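Local atomic coordinates of 6-phosphofructokinase isozyme 2 (Escherichia coli, PDB entry 3UMO), a protein that catalyses the ATP-dependent phosphorylation of fructose 6-phosphate to fructose 1,6-bisphosphate, the first committing step of glycolysis. Residues 146-157 with 170-181. Numbering follows the deposited sequence. Where two conformers were deposited one is given.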
ATOM      1  N   LEU A 146      27.421  11.409  22.067  1.00 48.80           N
ATOM      2  CA  LEU A 146      27.065  10.284  22.925  1.00 40.34           C
ATOM      3  C   LEU A 146      27.736  10.384  24.291  1.00 36.23           C
ATOM      4  O   LEU A 146      27.139  10.036  25.309  1.00 45.47           O
ATOM      5  CB  LEU A 146      27.435   8.962  22.255  1.00 41.75           C
ATOM      6  CG  LEU A 146      26.702   8.608  20.959  1.00 38.96           C
ATOM      7  CD1 LEU A 146      27.431   7.483  20.242  1.00 42.57           C
ATOM      8  CD2 LEU A 146      25.259   8.217  21.242  1.00 31.74           C
ATOM      9  N   GLU A 147      28.973  10.878  24.304  1.00 42.43           N
ATOM     10  CA  GLU A 147      29.723  11.043  25.545  1.00 46.93           C
ATOM     11  C   GLU A 147      29.028  11.979  26.534  1.00 44.45           C
ATOM     12  O   GLU A 147      29.151  11.802  27.747  1.00 42.46           O
ATOM     13  CB  GLU A 147      31.154  11.522  25.262  1.00 60.60           C
ATOM     14  CG  GLU A 147      31.248  12.765  24.389  1.00 70.00           C
ATOM     15  CD  GLU A 147      32.670  13.292  24.270  1.00 81.43           C
ATOM     16  OE1 GLU A 147      33.476  13.054  25.195  1.00 85.17           O
ATOM     17  OE2 GLU A 147      32.982  13.944  23.250  1.00 84.15           O
ATOM     18  N   LYS A 148      28.294  12.963  26.018  1.00 42.37           N
ATOM     19  CA  LYS A 148      27.575  13.912  26.871  1.00 41.66           C
ATOM     20  C   LYS A 148      26.381  13.252  27.564  1.00 36.19           C
ATOM     21  O   LYS A 148      26.014  13.620  28.684  1.00 36.76           O
ATOM     22  CB  LYS A 148      27.110  15.134  26.067  1.00 45.21           C
ATOM     23  CG  LYS A 148      28.232  15.942  25.438  1.00 52.08           C
ATOM     24  CD  LYS A 148      29.174  16.529  26.481  1.00 58.67           C
ATOM     25  CE  LYS A 148      28.515  17.624  27.309  1.00 65.71           C
ATOM     26  NZ  LYS A 148      27.914  17.126  28.580  1.00 70.18           N
ATOM     27  N   LEU A 149      25.770  12.287  26.890  1.00 32.63           N
ATOM     28  CA  LEU A 149      24.685  11.526  27.490  1.00 34.76           C
ATOM     29  C   LEU A 149      25.236  10.652  28.609  1.00 30.94           C
ATOM     30  O   LEU A 149      24.630  10.530  29.672  1.00 33.85           O
ATOM     31  CB  LEU A 149      23.983  10.663  26.443  1.00 37.88           C
ATOM     32  CG  LEU A 149      22.847   9.782  26.961  1.00 37.10           C
ATOM     33  CD1 LEU A 149      21.738  10.632  27.572  1.00 30.56           C
ATOM     34  CD2 LEU A 149      22.302   8.911  25.835  1.00 39.94           C
ATOM     35  N   THR A 150      26.395  10.050  28.360  1.00 34.58           N
ATOM     36  CA  THR A 150      27.082   9.262  29.374  1.00 32.12           C
ATOM     37  C   THR A 150      27.421  10.138  30.580  1.00 30.20           C
ATOM     38  O   THR A 150      27.192   9.750  31.726  1.00 36.54           O
ATOM     39  CB  THR A 150      28.364   8.622  28.805  1.00 35.52           C
ATOM     40  OG1 THR A 150      28.016   7.669  27.793  1.00 36.82           O
ATOM     41  CG2 THR A 150      29.150   7.921  29.897  1.00 39.90           C
ATOM     42  N   GLN A 151      27.950  11.329  30.310  1.00 34.35           N
ATOM     43  CA  GLN A 151      28.319  12.268  31.364  1.00 37.16           C
ATOM     44  C   GLN A 151      27.125  12.689  32.207  1.00 33.56           C
ATOM     45  O   GLN A 151      27.245  12.846  33.421  1.00 36.52           O
ATOM     46  CB  GLN A 151      28.998  13.506  30.772  1.00 48.26           C
ATOM     47  CG  GLN A 151      30.416  13.252  30.279  1.00 63.64           C
ATOM     48  CD  GLN A 151      30.930  14.360  29.380  1.00 74.63           C
ATOM     49  OE1 GLN A 151      30.419  15.482  29.399  1.00 75.50           O
ATOM     50  NE2 GLN A 151      31.944  14.047  28.579  1.00 77.00           N
ATOM     51  N   LEU A 152      25.975  12.871  31.566  1.00 31.69           N
ATOM     52  CA  LEU A 152      24.790  13.328  32.288  1.00 36.99           C
ATOM     53  C   LEU A 152      24.339  12.257  33.271  1.00 35.20           C
ATOM     54  O   LEU A 152      24.060  12.540  34.437  1.00 30.65           O
ATOM     55  CB  LEU A 152      23.657  13.682  31.319  1.00 38.13           C
ATOM     56  CG  LEU A 152      22.370  14.231  31.943  1.00 40.82           C
ATOM     57  CD1 LEU A 152      21.785  15.336  31.078  1.00 46.25           C
ATOM     58  CD2 LEU A 152      21.343  13.126  32.138  1.00 37.03           C
ATOM     59  N   ILE A 153      24.284  11.022  32.791  1.00 31.91           N
ATOM     60  CA  ILE A 153      23.839   9.907  33.612  1.00 33.91           C
ATOM     61  C   ILE A 153      24.818   9.629  34.748  1.00 31.40           C
ATOM     62  O   ILE A 153      24.401   9.376  35.882  1.00 34.58           O
ATOM     63  CB  ILE A 153      23.573   8.660  32.750  1.00 32.26           C
ATOM     64  CG1 ILE A 153      22.336   8.903  31.888  1.00 35.81           C
ATOM     65  CG2 ILE A 153      23.379   7.431  33.620  1.00 29.57           C
ATOM     66  CD1 ILE A 153      22.257   8.016  30.679  1.00 44.94           C
ATOM     67  N   SER A 154      26.114   9.708  34.457  1.00 30.21           N
ATOM     68  CA  SER A 154      27.122   9.517  35.490  0.58 32.00           C
ATOM     69  C   SER A 154      26.988  10.595  36.558  1.00 32.05           C
ATOM     70  O   SER A 154      27.092  10.311  37.750  1.00 39.39           O
ATOM     71  CB  SER A 154      28.532   9.551  34.895  0.58 31.04           C
ATOM     72  OG  SER A 154      29.502   9.288  35.895  0.58 32.61           O
ATOM     73  N   ALA A 155      26.751  11.827  36.118  1.00 32.93           N
ATOM     74  CA  ALA A 155      26.595  12.966  37.021  1.00 37.71           C
ATOM     75  C   ALA A 155      25.394  12.772  37.939  1.00 40.60           C
ATOM     76  O   ALA A 155      25.468  13.027  39.142  1.00 48.38           O
ATOM     77  CB  ALA A 155      26.444  14.251  36.225  1.00 41.76           C
ATOM     78  N   ALA A 156      24.286  12.321  37.359  1.00 29.79           N
ATOM     79  CA  ALA A 156      23.057  12.117  38.116  1.00 30.47           C
ATOM     80  C   ALA A 156      23.217  11.023  39.167  1.00 33.31           C
ATOM     81  O   ALA A 156      22.803  11.189  40.318  1.00 37.49           O
ATOM     82  CB  ALA A 156      21.893  11.804  37.174  1.00 31.00           C
ATOM     83  N   GLN A 157      23.827   9.908  38.775  1.00 30.35           N
ATOM     84  CA  GLN A 157      23.998   8.772  39.681  1.00 35.53           C
ATOM     85  C   GLN A 157      24.920   9.059  40.871  1.00 37.46           C
ATOM     86  O   GLN A 157      24.680   8.565  41.975  1.00 41.24           O
ATOM     87  CB  GLN A 157      24.459   7.527  38.914  1.00 36.78           C
ATOM     88  CG  GLN A 157      23.388   6.985  37.971  1.00 33.57           C
ATOM     89  CD  GLN A 157      23.724   5.622  37.393  1.00 40.33           C
ATOM     90  OE1 GLN A 157      22.838   4.789  37.202  1.00 46.26           O
ATOM     91  NE2 GLN A 157      24.998   5.395  37.100  1.00 43.06           N
ATOM     92  N   GLU A 170      22.952   3.732  19.421  1.00 33.20           N
ATOM     93  CA  GLU A 170      24.172   4.111  20.128  1.00 35.54           C
ATOM     94  C   GLU A 170      23.873   4.844  21.439  1.00 31.81           C
ATOM     95  O   GLU A 170      24.662   4.789  22.385  1.00 39.29           O
ATOM     96  CB  GLU A 170      25.054   4.986  19.231  1.00 41.54           C
ATOM     97  CG  GLU A 170      25.409   4.362  17.892  1.00 55.33           C
ATOM     98  CD  GLU A 170      26.322   5.248  17.063  1.00 71.78           C
ATOM     99  OE1 GLU A 170      27.472   4.835  16.803  1.00 79.86           O
ATOM    100  OE2 GLU A 170      25.893   6.356  16.675  1.00 75.68           O
ATOM    101  N   ALA A 171      22.732   5.526  21.489  1.00 34.85           N
ATOM    102  CA  ALA A 171      22.310   6.229  22.695  1.00 35.32           C
ATOM    103  C   ALA A 171      22.070   5.263  23.861  1.00 30.63           C
ATOM    104  O   ALA A 171      22.442   5.550  24.999  1.00 35.63           O
ATOM    105  CB  ALA A 171      21.058   7.063  22.422  1.00 32.88           C
ATOM    106  N   LEU A 172      21.458   4.119  23.577  1.00 31.06           N
ATOM    107  CA  LEU A 172      21.193   3.127  24.621  1.00 28.72           C
ATOM    108  C   LEU A 172      22.502   2.545  25.160  1.00 31.99           C
ATOM    109  O   LEU A 172      22.688   2.408  26.371  1.00 35.85           O
ATOM    110  CB  LEU A 172      20.283   2.012  24.091  1.00 31.87           C
ATOM    111  CG  LEU A 172      19.921   0.890  25.073  1.00 37.45           C
ATOM    112  CD1 LEU A 172      19.180   1.439  26.292  1.00 32.82           C
ATOM    113  CD2 LEU A 172      19.082  -0.177  24.379  1.00 32.14           C
ATOM    114  N   SER A 173      23.413   2.204  24.255  1.00 28.66           N
ATOM    115  CA  SER A 173      24.715   1.694  24.666  1.00 33.63           C
ATOM    116  C   SER A 173      25.471   2.737  25.489  1.00 27.66           C
ATOM    117  O   SER A 173      26.131   2.406  26.472  1.00 35.05           O
ATOM    118  CB  SER A 173      25.545   1.284  23.447  1.00 36.77           C
ATOM    119  OG  SER A 173      24.879   0.291  22.688  1.00 43.77           O
ATOM    120  N   ALA A 174      25.366   3.996  25.079  1.00 36.32           N
ATOM    121  CA  ALA A 174      26.075   5.080  25.755  1.00 41.99           C
ATOM    122  C   ALA A 174      25.486   5.322  27.138  1.00 41.39           C
ATOM    123  O   ALA A 174      26.197   5.671  28.077  1.00 43.47           O
ATOM    124  CB  ALA A 174      26.017   6.353  24.923  1.00 37.84           C
ATOM    125  N   ALA A 175      24.178   5.129  27.252  1.00 39.08           N
ATOM    126  CA  ALA A 175      23.475   5.353  28.509  1.00 41.94           C
ATOM    127  C   ALA A 175      23.821   4.272  29.524  1.00 36.23           C
ATOM    128  O   ALA A 175      23.728   4.489  30.730  1.00 49.55           O
ATOM    129  CB  ALA A 175      21.968   5.404  28.270  1.00 39.65           C
ATOM    130  N   LEU A 176      24.214   3.105  29.023  1.00 37.57           N
ATOM    131  CA  LEU A 176      24.541   1.958  29.866  1.00 38.10           C
ATOM    132  C   LEU A 176      26.046   1.786  30.038  1.00 45.44           C
ATOM    133  O   LEU A 176      26.501   0.830  30.672  1.00 44.37           O
ATOM    134  CB  LEU A 176      23.960   0.679  29.264  1.00 44.82           C
ATOM    135  CG  LEU A 176      22.512   0.309  29.583  1.00 47.32           C
ATOM    136  CD1 LEU A 176      21.876  -0.356  28.383  1.00 46.36           C
ATOM    137  CD2 LEU A 176      22.461  -0.621  30.788  1.00 47.09           C
ATOM    138  N   ALA A 177      26.818   2.699  29.461  1.00 46.68           N
ATOM    139  CA  ALA A 177      28.273   2.592  29.505  1.00 50.84           C
ATOM    140  C   ALA A 177      28.808   2.744  30.929  1.00 46.80           C
ATOM    141  O   ALA A 177      29.823   2.145  31.292  1.00 47.88           O
ATOM    142  CB  ALA A 177      28.912   3.615  28.575  1.00 54.07           C
ATOM    143  N   ILE A 178      28.111   3.541  31.731  1.00 33.05           N
ATOM    144  CA  ILE A 178      28.553   3.853  33.086  1.00 39.11           C
ATOM    145  C   ILE A 178      28.210   2.736  34.060  1.00 38.68           C
ATOM    146  O   ILE A 178      28.914   2.530  35.046  1.00 36.80           O
ATOM    147  CB  ILE A 178      27.902   5.144  33.618  1.00 48.93           C
ATOM    148  CG1 ILE A 178      27.622   6.122  32.479  1.00 53.44           C
ATOM    149  CG2 ILE A 178      28.773   5.778  34.696  1.00 51.27           C
ATOM    150  CD1 ILE A 178      26.204   6.079  31.950  1.00 52.27           C
ATOM    151  N   GLY A 179      27.112   2.037  33.790  1.00 37.43           N
ATOM    152  CA  GLY A 179      26.670   0.951  34.646  1.00 35.36           C
ATOM    153  C   GLY A 179      25.835   1.406  35.827  1.00 36.51           C
ATOM    154  O   GLY A 179      25.652   2.610  36.049  1.00 35.95           O
ATOM    155  N   ASN A 180      25.333   0.429  36.581  1.00 33.64           N
ATOM    156  CA  ASN A 180      24.511   0.671  37.765  1.00 32.53           C
ATOM    157  C   ASN A 180      23.196   1.377  37.462  1.00 33.18           C
ATOM    158  O   ASN A 180      22.624   2.038  38.329  1.00 35.46           O
ATOM    159  CB  ASN A 180      25.298   1.431  38.839  1.00 34.51           C
ATOM    160  CG  ASN A 180      26.497   0.653  39.335  1.00 48.05           C
ATOM    161  OD1 ASN A 180      26.401  -0.543  39.618  1.00 47.61           O
ATOM    162  ND2 ASN A 180      27.641   1.324  39.437  1.00 56.83           N
ATOM    163  N   ILE A 181      22.718   1.228  36.229  1.00 32.57           N
ATOM    164  CA  ILE A 181      21.411   1.746  35.851  1.00 26.51           C
ATOM    165  C   ILE A 181      20.355   0.970  36.632  1.00 27.20           C
ATOM    166  O   ILE A 181      20.426  -0.252  36.718  1.00 29.69           O
ATOM    167  CB  ILE A 181      21.157   1.558  34.342  1.00 33.56           C
ATOM    168  CG1 ILE A 181      22.245   2.248  33.512  1.00 40.75           C
ATOM    169  CG2 ILE A 181      19.762   2.040  33.949  1.00 30.58           C
ATOM    170  CD1 ILE A 181      22.384   3.734  33.765  1.00 43.69           C
TER
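With chi1 at -65°, T150 holds OG1 beside its own backbone N and so turns the hydroxyl to the carbonyl of A174, while CG2, on the other branch, is carried to I178. T150 OG1 donates to A174 O at 2.7 Å, reaching the oxygen from above the carbonyl plane rather than along a lone pair. This carbonyl lies in the last turn of helix 169-175, where the regular bonding gives out: the bond from A177 N to A174 O is weak. The T150 and I178 side chains run past each other in opposite directions, with T150 CG2 3.5 Å from I178 CG1, a tight fit for two carbons. I178 leaves its preferred rotamers (chi1 -31°) and lays CD1 against I153 CG2 at 3.5 Å. The other arm of I153 ends with CD1 3.6 Å from A175 CB. The axes of 146-157 and 170-175 come within 8.6 Å at 37°, consistent with the small side chains of A171, A174 and A175 between them. Both are connecting helices of successive beta-alpha-beta crossovers that share strand 162-166, in the Rossmann-like core of the ribokinase fold, and V165 of this strand touches A175 and I181. Toward the N-terminal ends of the two segments, the L146 side chain crosses that of E170 at about a right angle, L146 CD1 3.6 Å from E170 CB. Beyond helix 169-175, extended Q157 reaches the turn leading to strand 183-184: Q157 NE2 donates to G179 O at 3.0 Å, nearly straight and within the amide plane, whereas Q157 OE1 lies 3.0 Å from N180 O, an approach of two acceptors and not a hydrogen bond.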